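Local coordinates for protein beta sliding clamp (Bartonella birtlesii LL-WM9, PDB 6PTR) that probably tethers DNA polymerases and other proteins to DNA as a ring-shaped head-to-tail homodimer, conferring processivity, and here binds the antibiotic griselimycin, at residues 267-272 with 323-328; 15-20 with 61-66; 191-196 with 370-375; 277-282 with 338-343. All blocks are in the same frame, centred on the assembly; numbering follows the deposited sequence. Where two conformers were deposited one is given.

Interaction 1: 267-272 with 323-328; sequences NDRKLI and ATYTSE
A single antiparallel bridge, I272 with T324, joins an edge strand, within this chain, of the sheet that spans the central and C-terminal domains to the loop 323-328, which links strands 315-322 and 330-335 of the neighbouring four-stranded sheet. Two nearly straight bonds define it: I272 N gives its hydrogen to T324 O at 3.0 Å (174°), and T324 N returns one to I272 O at 2.9 Å. The pairing is a hydrogen-bonded one, with CB of I272 beside CB of T324. Beyond it water 1 bridges the segments, donating to K270 O at 2.7 Å and accepting from T326 N. With CG anti to the backbone N (chi1 -175°), the end of the Y325 ring comes close to the strand. Y325 CD1 lies 3.3 Å from K270 O, and Y325 OH donates to E328 O at 2.6 Å from above that carbonyl's plane. R269, bent at chi3, lays CD 3.3 Å from Y325 OH and makes a weak bond from NH1 to E328 O. E328 OE1 lies over one face of the R269 guanidinium, beyond a salt bridge; opposite charges probably favour this, though the E328 side chain is poorly ordered. L271 CD1 rests on A323 CB, 3.6 Å away. D268 and R269, both facing L355, form a classic beta bulge against strand 350-355, while L271 and Y325 pack on I300 of strand 295-301.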
# COMPACT_ATOMS: atom_id res chain seq x y z
N ASN C 267 -1.82 5.86 -42.30
CA ASN C 267 -0.59 6.50 -41.84
C ASN C 267 0.62 5.93 -42.57
O ASN C 267 0.72 4.72 -42.75
CB ASN C 267 -0.43 6.33 -40.33
CG ASN C 267 -1.37 7.17 -39.54
OD1 ASN C 267 -2.22 7.88 -40.09
ND2 ASN C 267 -1.25 7.10 -38.21
N ASP C 268 1.56 6.80 -42.95
CA ASP C 268 2.62 6.43 -43.88
C ASP C 268 4.04 6.70 -43.37
O ASP C 268 4.98 6.59 -44.15
CB ASP C 268 2.41 7.15 -45.21
CG ASP C 268 2.45 8.66 -45.08
OD1 ASP C 268 2.18 9.17 -43.97
OD2 ASP C 268 2.75 9.35 -46.07
N ARG C 269 4.21 7.07 -42.11
CA ARG C 269 5.53 7.20 -41.49
C ARG C 269 5.67 6.11 -40.43
O ARG C 269 4.91 6.09 -39.46
CB ARG C 269 5.71 8.56 -40.82
CG ARG C 269 5.54 9.73 -41.77
CD ARG C 269 5.93 11.04 -41.11
NE ARG C 269 5.02 12.12 -41.48
CZ ARG C 269 5.31 13.42 -41.35
NH1 ARG C 269 6.49 13.80 -40.89
NH2 ARG C 269 4.41 14.33 -41.70
N LYS C 270 6.65 5.23 -40.59
CA LYS C 270 6.81 4.10 -39.68
C LYS C 270 8.03 4.32 -38.79
O LYS C 270 9.13 4.56 -39.28
CB LYS C 270 6.96 2.79 -40.46
CG LYS C 270 7.13 1.56 -39.56
CD LYS C 270 6.80 0.27 -40.32
CE LYS C 270 7.97 -0.34 -41.01
NZ LYS C 270 7.59 -1.67 -41.60
N LEU C 271 7.82 4.21 -37.48
CA LEU C 271 8.88 4.30 -36.48
C LEU C 271 8.97 2.97 -35.76
O LEU C 271 7.95 2.48 -35.26
CB LEU C 271 8.61 5.44 -35.49
CG LEU C 271 9.43 5.46 -34.19
CD1 LEU C 271 10.92 5.68 -34.51
CD2 LEU C 271 8.93 6.53 -33.21
N ILE C 272 10.15 2.37 -35.72
CA ILE C 272 10.39 1.16 -34.94
C ILE C 272 11.42 1.48 -33.87
O ILE C 272 12.48 2.02 -34.17
CB ILE C 272 10.89 -0.02 -35.79
CG1 ILE C 272 10.03 -0.23 -37.03
CG2 ILE C 272 10.92 -1.26 -34.92
CD1 ILE C 272 10.59 -1.31 -37.98
N ALA C 323 16.70 4.47 -33.37
CA ALA C 323 15.39 4.13 -33.91
C ALA C 323 15.58 3.74 -35.36
O ALA C 323 16.56 4.13 -36.00
CB ALA C 323 14.40 5.29 -33.78
N THR C 324 14.64 2.96 -35.87
CA THR C 324 14.56 2.72 -37.31
C THR C 324 13.48 3.67 -37.84
O THR C 324 12.31 3.57 -37.47
CB THR C 324 14.25 1.26 -37.59
OG1 THR C 324 15.32 0.46 -37.07
CG2 THR C 324 14.13 1.03 -39.08
N TYR C 325 13.90 4.60 -38.68
CA TYR C 325 12.99 5.63 -39.17
C TYR C 325 13.66 6.27 -40.38
O TYR C 325 14.79 6.75 -40.27
CB TYR C 325 12.70 6.68 -38.11
CG TYR C 325 11.68 7.71 -38.51
CD1 TYR C 325 10.32 7.47 -38.32
CD2 TYR C 325 12.06 8.94 -39.04
CE1 TYR C 325 9.38 8.41 -38.67
CE2 TYR C 325 11.12 9.89 -39.39
CZ TYR C 325 9.78 9.62 -39.19
OH TYR C 325 8.82 10.54 -39.52
N THR C 326 12.96 6.25 -41.51
CA THR C 326 13.51 6.76 -42.76
C THR C 326 12.59 7.79 -43.41
O THR C 326 12.81 8.13 -44.58
CB THR C 326 13.79 5.60 -43.73
OG1 THR C 326 12.59 4.89 -44.01
CG2 THR C 326 14.80 4.64 -43.14
N SER C 327 11.59 8.31 -42.70
CA SER C 327 10.63 9.23 -43.27
C SER C 327 11.03 10.68 -43.00
O SER C 327 12.10 10.98 -42.46
CB SER C 327 9.23 8.95 -42.73
OG SER C 327 8.82 7.61 -42.98
N GLU C 328 10.16 11.59 -43.40
CA GLU C 328 10.33 13.00 -43.13
C GLU C 328 10.42 13.22 -41.62
O GLU C 328 9.61 12.66 -40.87
CB GLU C 328 9.15 13.78 -43.72
CG GLU C 328 9.20 15.29 -43.58
CD GLU C 328 7.91 15.94 -44.06
OE1 GLU C 328 7.06 15.23 -44.64
OE2 GLU C 328 7.74 17.17 -43.84
O HOH W 1 10.33 5.13 -41.61

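Interaction 2: 15-20 with 61-66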
# COMPACT_ATOMS: atom_id res chain seq x y z
N ARG C 15 -12.20 -24.36 6.14
CA ARG C 15 -11.87 -22.93 6.18
C ARG C 15 -11.28 -22.46 4.85
O ARG C 15 -11.69 -21.44 4.30
CB ARG C 15 -10.92 -22.65 7.33
CG ARG C 15 -10.48 -21.20 7.40
CD ARG C 15 -9.16 -20.99 6.66
NE ARG C 15 -8.78 -19.58 6.68
CZ ARG C 15 -7.86 -19.04 5.89
NH1 ARG C 15 -7.21 -19.78 4.99
NH2 ARG C 15 -7.59 -17.74 5.99
N SER C 16 -10.31 -23.21 4.32
CA SER C 16 -9.60 -22.75 3.12
C SER C 16 -10.52 -22.70 1.91
O SER C 16 -10.49 -21.74 1.14
CB SER C 16 -8.39 -23.63 2.85
OG SER C 16 -7.36 -23.32 3.77
N GLN C 17 -11.36 -23.72 1.75
CA GLN C 17 -12.35 -23.71 0.68
C GLN C 17 -13.31 -22.53 0.82
O GLN C 17 -13.59 -21.82 -0.15
CB GLN C 17 -13.11 -25.03 0.66
CG GLN C 17 -14.35 -24.99 -0.21
CD GLN C 17 -14.00 -24.87 -1.67
OE1 GLN C 17 -13.36 -25.75 -2.24
NE2 GLN C 17 -14.40 -23.76 -2.28
N PHE C 18 -13.84 -22.33 2.03
CA PHE C 18 -14.79 -21.24 2.26
C PHE C 18 -14.15 -19.88 2.01
O PHE C 18 -14.78 -18.98 1.44
CB PHE C 18 -15.32 -21.31 3.70
CG PHE C 18 -16.46 -20.35 3.96
CD1 PHE C 18 -17.70 -20.58 3.41
CD2 PHE C 18 -16.29 -19.25 4.78
CE1 PHE C 18 -18.75 -19.71 3.63
CE2 PHE C 18 -17.35 -18.37 5.01
CZ PHE C 18 -18.58 -18.61 4.42
N PHE C 19 -12.90 -19.72 2.45
CA PHE C 19 -12.18 -18.46 2.26
C PHE C 19 -11.99 -18.16 0.78
O PHE C 19 -12.18 -17.03 0.33
CB PHE C 19 -10.84 -18.56 2.97
CG PHE C 19 -10.06 -17.28 3.00
CD1 PHE C 19 -10.61 -16.14 3.56
CD2 PHE C 19 -8.78 -17.22 2.48
CE1 PHE C 19 -9.88 -14.94 3.61
CE2 PHE C 19 -8.05 -16.03 2.51
CZ PHE C 19 -8.61 -14.90 3.08
N LYS C 20 -11.59 -19.18 0.01
CA LYS C 20 -11.41 -19.00 -1.43
C LYS C 20 -12.71 -18.58 -2.10
O LYS C 20 -12.72 -17.64 -2.90
CB LYS C 20 -10.87 -20.28 -2.06
CG LYS C 20 -10.53 -20.10 -3.54
CD LYS C 20 -9.80 -21.30 -4.12
CE LYS C 20 -9.32 -21.02 -5.54
NZ LYS C 20 -8.15 -20.09 -5.59
N VAL C 61 -22.62 -11.85 -8.47
CA VAL C 61 -21.68 -12.96 -8.57
C VAL C 61 -22.15 -14.07 -7.63
O VAL C 61 -22.59 -13.79 -6.51
CB VAL C 61 -20.25 -12.54 -8.22
CG1 VAL C 61 -19.27 -13.70 -8.40
CG2 VAL C 61 -19.84 -11.36 -9.10
N THR C 62 -22.08 -15.30 -8.09
CA THR C 62 -22.35 -16.45 -7.24
C THR C 62 -21.21 -17.44 -7.37
O THR C 62 -20.62 -17.58 -8.44
CB THR C 62 -23.66 -17.14 -7.60
OG1 THR C 62 -23.55 -17.72 -8.91
CG2 THR C 62 -24.83 -16.14 -7.57
N GLU C 63 -20.89 -18.11 -6.27
CA GLU C 63 -19.99 -19.25 -6.34
C GLU C 63 -20.56 -20.32 -5.44
O GLU C 63 -21.12 -20.01 -4.39
CB GLU C 63 -18.57 -18.96 -5.90
CG GLU C 63 -17.68 -20.17 -6.29
CD GLU C 63 -16.36 -20.13 -5.64
OE1 GLU C 63 -15.83 -21.20 -5.27
OE2 GLU C 63 -15.86 -19.01 -5.47
N SER C 64 -20.42 -21.57 -5.86
CA SER C 64 -21.00 -22.67 -5.11
C SER C 64 -19.94 -23.72 -4.88
O SER C 64 -19.03 -23.88 -5.70
CB SER C 64 -22.16 -23.29 -5.88
OG SER C 64 -23.00 -22.25 -6.37
N PHE C 65 -20.07 -24.45 -3.77
CA PHE C 65 -19.20 -25.60 -3.55
C PHE C 65 -19.96 -26.69 -2.81
O PHE C 65 -20.92 -26.43 -2.08
CB PHE C 65 -17.92 -25.21 -2.77
CG PHE C 65 -18.16 -24.53 -1.44
CD1 PHE C 65 -18.50 -23.19 -1.38
CD2 PHE C 65 -18.02 -25.24 -0.26
CE1 PHE C 65 -18.71 -22.56 -0.15
CE2 PHE C 65 -18.20 -24.61 0.97
CZ PHE C 65 -18.55 -23.27 1.02
N THR C 66 -19.45 -27.91 -2.96
CA THR C 66 -20.08 -29.11 -2.42
C THR C 66 -19.75 -29.25 -0.94
O THR C 66 -18.58 -29.19 -0.55
CB THR C 66 -19.60 -30.33 -3.19
OG1 THR C 66 -20.12 -30.29 -4.53
CG2 THR C 66 -20.03 -31.61 -2.48
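F65 carries this contact, touching both Q17 and F18. Q17 CG, anti to the backbone N, sits 3.7 Å from F65 CD2 and 4.2 Å from the centroid of the F65 ring, 30° off its normal, which makes an off-centre CH-pi contact. The glutamine chain then bends at chi2, so that the amide runs back along the phenyl group and Q17 NE2 comes within 3.8 Å of F65 CB. Amide and ring planes are only 19° apart, and the two side chains run antiparallel alongside each other. At the far end of the ring F65 CZ meets F18 CD1 at 3.7 Å, arriving in the plane of the F18 ring at its edge. F65 CG lies in the crowded position between backbone N and carbonyl carbon. The segments belong to the alpha-beta packing of the N-terminal clamp domain, helix 15-26 against strand 59-69; the axes of segments 15-20 and 61-66 run at 163° and come within 9.8 Å. No hydrogen bond crosses between the segments. E63 extends from the strand, but E63 OE1 stays 4.2 Å from Q17 NE2, and its hydrogen bond goes to S21 OG, one turn beyond Q17. That serine is also bonded to Q17 O. Farther out, D14 OD2 accepts from Q17 N at the start of the helix, and F18 rests on L82 and V86 of helix 79-88.

Interaction 3: 191-196 with 370-375; sequences AQVDME and AEVLYV
Strands 189-196 and 372-376 are antiparallel neighbours in the middle of the eight-stranded sheet by which the central and C-terminal clamp domains are joined; the axes of 191-196 and 372-375 come within 4.9 Å at 165°. The residues Q192 and L373 form the hydrogen-bonded pair of the ladder, Q192 N to L373 O and L373 N to Q192 O, each 3.0 Å and nearly along the C=O axis. Either side of it lie the non-hydrogen-bonded pairs A191-Y374 and V193-V372, whose side chains occupy the other face of the sheet. There A191 CB meets the edge of the Y374 ring at CE1, 3.6 Å away, and V193 CG2 lies beside V372 CG2. V193 and V372 also touch helix 142-152, at L148 and C151 among others, while the Y374 hydroxyl bonds to Q345. V375, next along the strand, packs on an apolar side chain of the bound peptide. D194 N donates to E371 O at 3.0 Å, and the D194 carboxylate (OD1) makes a salt bridge with R181. Q192 is the side chain to follow to its tip. Q192 CB stands 4.0 Å from L373 CD1; CG is anti to the backbone N (chi1 177°), and the extended chain keeps parallel to the L373 side chain until Q192 NE2 touches L373 CD2 at 3.5 Å. The same NE2 donates to water 2 at 2.9 Å, and that water donates onward to E371 O.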
# COMPACT_ATOMS: atom_id res chain seq x y z
N ALA C 191 -8.16 0.58 -27.86
CA ALA C 191 -7.65 -0.76 -28.05
C ALA C 191 -8.70 -1.57 -28.81
O ALA C 191 -9.89 -1.45 -28.54
CB ALA C 191 -7.35 -1.46 -26.69
N GLN C 192 -8.23 -2.35 -29.78
CA GLN C 192 -9.09 -3.20 -30.59
C GLN C 192 -8.47 -4.58 -30.69
O GLN C 192 -7.31 -4.71 -31.09
CB GLN C 192 -9.27 -2.63 -32.01
CG GLN C 192 -10.09 -3.54 -32.90
CD GLN C 192 -10.22 -3.00 -34.33
OE1 GLN C 192 -11.06 -2.17 -34.60
NE2 GLN C 192 -9.38 -3.49 -35.23
N VAL C 193 -9.24 -5.62 -30.33
CA VAL C 193 -8.78 -7.00 -30.49
C VAL C 193 -9.86 -7.81 -31.18
O VAL C 193 -11.05 -7.67 -30.87
CB VAL C 193 -8.38 -7.63 -29.14
CG1 VAL C 193 -9.54 -7.61 -28.12
CG2 VAL C 193 -7.81 -9.04 -29.36
N ASP C 194 -9.43 -8.66 -32.12
CA ASP C 194 -10.29 -9.55 -32.90
C ASP C 194 -9.93 -11.00 -32.63
O ASP C 194 -8.77 -11.32 -32.36
CB ASP C 194 -10.13 -9.32 -34.42
CG ASP C 194 -10.68 -7.99 -34.88
OD1 ASP C 194 -11.56 -7.45 -34.19
OD2 ASP C 194 -10.24 -7.49 -35.93
N MET C 195 -10.93 -11.87 -32.76
CA MET C 195 -10.70 -13.30 -32.95
C MET C 195 -11.73 -13.84 -33.92
O MET C 195 -12.78 -13.22 -34.15
CB MET C 195 -10.78 -14.09 -31.64
CG MET C 195 -12.16 -14.11 -31.06
SD MET C 195 -12.26 -15.10 -29.55
CE MET C 195 -12.29 -16.76 -30.24
N GLU C 196 -11.42 -15.00 -34.51
CA GLU C 196 -12.42 -15.72 -35.27
C GLU C 196 -13.59 -16.04 -34.35
O GLU C 196 -13.39 -16.56 -33.25
CB GLU C 196 -11.83 -17.00 -35.86
CG GLU C 196 -12.82 -17.81 -36.67
CD GLU C 196 -12.15 -18.85 -37.55
OE1 GLU C 196 -11.04 -18.58 -38.07
OE2 GLU C 196 -12.74 -19.94 -37.73
N ALA C 370 -1.16 -9.53 -35.67
CA ALA C 370 -2.17 -9.07 -36.60
C ALA C 370 -3.56 -8.95 -35.99
O ALA C 370 -4.47 -8.49 -36.68
CB ALA C 370 -2.24 -10.02 -37.81
N GLU C 371 -3.76 -9.37 -34.74
CA GLU C 371 -5.11 -9.41 -34.18
C GLU C 371 -5.41 -8.25 -33.23
O GLU C 371 -6.59 -7.99 -32.97
CB GLU C 371 -5.33 -10.74 -33.45
CG GLU C 371 -4.70 -10.84 -32.07
CD GLU C 371 -3.28 -11.40 -32.07
OE1 GLU C 371 -3.04 -12.36 -32.83
OE2 GLU C 371 -2.43 -10.89 -31.30
N VAL C 372 -4.39 -7.55 -32.73
CA VAL C 372 -4.53 -6.49 -31.73
C VAL C 372 -3.92 -5.21 -32.28
O VAL C 372 -2.80 -5.23 -32.80
CB VAL C 372 -3.82 -6.88 -30.42
CG1 VAL C 372 -4.01 -5.82 -29.35
CG2 VAL C 372 -4.29 -8.24 -29.92
N LEU C 373 -4.61 -4.08 -32.11
CA LEU C 373 -3.97 -2.81 -32.44
C LEU C 373 -4.36 -1.79 -31.39
O LEU C 373 -5.40 -1.90 -30.72
CB LEU C 373 -4.35 -2.31 -33.83
CG LEU C 373 -5.82 -2.05 -34.18
CD1 LEU C 373 -6.26 -0.63 -33.77
CD2 LEU C 373 -6.09 -2.31 -35.67
N TYR C 374 -3.53 -0.77 -31.26
CA TYR C 374 -3.81 0.33 -30.37
C TYR C 374 -3.75 1.63 -31.15
O TYR C 374 -3.00 1.76 -32.13
CB TYR C 374 -2.82 0.36 -29.20
CG TYR C 374 -2.82 -0.95 -28.48
CD1 TYR C 374 -3.84 -1.25 -27.58
CD2 TYR C 374 -1.85 -1.92 -28.74
CE1 TYR C 374 -3.89 -2.45 -26.94
CE2 TYR C 374 -1.89 -3.15 -28.09
CZ TYR C 374 -2.92 -3.41 -27.19
OH TYR C 374 -2.97 -4.61 -26.55
N VAL C 375 -4.55 2.59 -30.73
CA VAL C 375 -4.52 3.93 -31.30
C VAL C 375 -4.28 4.92 -30.17
O VAL C 375 -4.85 4.80 -29.08
CB VAL C 375 -5.83 4.24 -32.05
CG1 VAL C 375 -5.74 5.61 -32.73
CG2 VAL C 375 -6.14 3.17 -33.06
O HOH W 2 -7.91 -5.94 -34.67

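Interaction 4: 277-282 with 338-343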
# COMPACT_ATOMS: atom_id res chain seq x y z
N ASP C 277 13.88 -0.20 -24.32
CA ASP C 277 14.67 1.03 -24.28
C ASP C 277 13.78 2.25 -24.36
O ASP C 277 14.03 3.26 -23.68
CB ASP C 277 15.68 1.01 -25.43
CG ASP C 277 16.74 -0.05 -25.26
OD1 ASP C 277 16.93 -0.57 -24.14
OD2 ASP C 277 17.42 -0.35 -26.26
N PHE C 278 12.73 2.20 -25.20
CA PHE C 278 11.78 3.31 -25.32
C PHE C 278 11.01 3.50 -24.02
O PHE C 278 10.86 4.62 -23.52
CB PHE C 278 10.83 3.04 -26.48
CG PHE C 278 9.75 4.07 -26.65
CD1 PHE C 278 10.02 5.27 -27.27
CD2 PHE C 278 8.47 3.84 -26.18
CE1 PHE C 278 9.03 6.23 -27.43
CE2 PHE C 278 7.47 4.80 -26.32
CZ PHE C 278 7.75 5.98 -26.95
N SER C 279 10.49 2.40 -23.47
CA SER C 279 9.73 2.48 -22.23
C SER C 279 10.56 3.06 -21.09
O SER C 279 10.09 3.92 -20.34
CB SER C 279 9.21 1.09 -21.84
OG SER C 279 8.33 0.61 -22.83
N SER C 280 11.80 2.59 -20.93
CA SER C 280 12.63 3.08 -19.83
C SER C 280 12.97 4.55 -20.02
O SER C 280 12.99 5.32 -19.05
CB SER C 280 13.91 2.25 -19.73
OG SER C 280 13.62 0.88 -19.47
N ALA C 281 13.23 4.97 -21.26
CA ALA C 281 13.53 6.39 -21.51
C ALA C 281 12.33 7.28 -21.22
O ALA C 281 12.48 8.35 -20.62
CB ALA C 281 13.99 6.57 -22.95
N VAL C 282 11.14 6.87 -21.67
CA VAL C 282 9.93 7.64 -21.39
C VAL C 282 9.69 7.69 -19.90
O VAL C 282 9.34 8.74 -19.35
CB VAL C 282 8.72 7.03 -22.12
CG1 VAL C 282 7.41 7.68 -21.63
CG2 VAL C 282 8.87 7.20 -23.63
N TYR C 338 0.26 7.35 -21.13
CA TYR C 338 -0.45 6.55 -22.13
C TYR C 338 0.53 5.78 -23.00
O TYR C 338 0.25 4.64 -23.40
CB TYR C 338 -1.35 7.44 -22.99
CG TYR C 338 -2.50 8.09 -22.23
CD1 TYR C 338 -2.81 7.70 -20.93
CD2 TYR C 338 -3.27 9.10 -22.82
CE1 TYR C 338 -3.88 8.29 -20.23
CE2 TYR C 338 -4.32 9.70 -22.14
CZ TYR C 338 -4.62 9.29 -20.84
OH TYR C 338 -5.66 9.87 -20.15
N LEU C 339 1.68 6.39 -23.33
CA LEU C 339 2.70 5.65 -24.07
C LEU C 339 3.19 4.45 -23.28
O LEU C 339 3.35 3.36 -23.83
CB LEU C 339 3.89 6.56 -24.40
CG LEU C 339 3.76 7.55 -25.55
CD1 LEU C 339 4.99 8.46 -25.51
CD2 LEU C 339 3.68 6.82 -26.88
N LEU C 340 3.42 4.63 -21.98
CA LEU C 340 3.86 3.49 -21.17
C LEU C 340 2.76 2.44 -21.06
O LEU C 340 3.04 1.24 -21.09
CB LEU C 340 4.29 3.98 -19.79
CG LEU C 340 5.56 4.84 -19.87
CD1 LEU C 340 5.89 5.42 -18.51
CD2 LEU C 340 6.72 4.00 -20.39
N ASP C 341 1.50 2.88 -20.95
CA ASP C 341 0.40 1.92 -20.93
C ASP C 341 0.43 1.02 -22.16
O ASP C 341 0.35 -0.21 -22.05
CB ASP C 341 -0.96 2.64 -20.84
CG ASP C 341 -1.19 3.32 -19.51
OD1 ASP C 341 -0.54 2.95 -18.49
OD2 ASP C 341 -2.05 4.22 -19.47
N ILE C 342 0.57 1.62 -23.35
CA ILE C 342 0.52 0.83 -24.57
C ILE C 342 1.79 0.00 -24.73
O ILE C 342 1.74 -1.17 -25.12
CB ILE C 342 0.25 1.74 -25.77
CG1 ILE C 342 -1.16 2.32 -25.64
CG2 ILE C 342 0.42 0.97 -27.07
CD1 ILE C 342 -1.39 3.53 -26.57
N ALA C 343 2.95 0.58 -24.41
CA ALA C 343 4.18 -0.22 -24.44
C ALA C 343 4.05 -1.45 -23.54
O ALA C 343 4.51 -2.54 -23.90
CB ALA C 343 5.38 0.64 -24.01
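Helices 275-285 and 336-345 of the C-terminal clamp domain lie side by side and nearly antiparallel; segments 277-282 and 338-343 cross at -153° with 9.9 Å between their axes. Their closest backbone approach is S279 to L340, with CA atoms 6.0 Å apart. L340 is the main bump. Its CG, anti to the carbonyl carbon (chi1 -67°), carries CD2 into the hollow between S279 and V282, where L340 CD2 lies 3.4 Å from the backbone S279 O and L340 CG meets V282 CG1 at 3.8 Å. The V282 and L340 side chains run antiparallel alongside each other. One turn farther along, the short A343 side chain takes the S279 hydroxyl against it, A343 CB to S279 OG 3.2 Å. Toward the sheets, L339 crosses F278 at about a right angle, and L339 CD1 stands 4.0 Å from F278 CZ. V282 CG2 lies 3.7 Å above one face of the F278 ring, near its rim, and F353 makes an edge-to-face contact with that ring. No hydrogen bond links the two segments, although R275, just before 277-282, joins the helices by a bond from NH1 to A343 O. S279 OG is bonded to R275 O in its own helix, so this polar atom is satisfied there, and between the two segments themselves the contact rests on packing.

Overall arrangement
Interaction 3 is buried and lies in the eight-stranded sheet shared by the central and C-terminal domains; interaction 1 sits at an edge strand of that sheet, on the surface, where water and charge supplement a single bridge. The centres of interactions 1 and 3 are about 22 Å apart. Interaction 4, also buried, packs its two helical segments without a hydrogen bond between them, and touches interaction 3 directly: Y374 CB lies 3.9 Å from I342 CG2. It is tied to interaction 1 as well, since helix 275-285 follows strand 269-274 in the chain. Interaction 2, in the N-terminal domain, is a partly buried helix-on-strand contact that, like interaction 4, has no hydrogen bond between its segments.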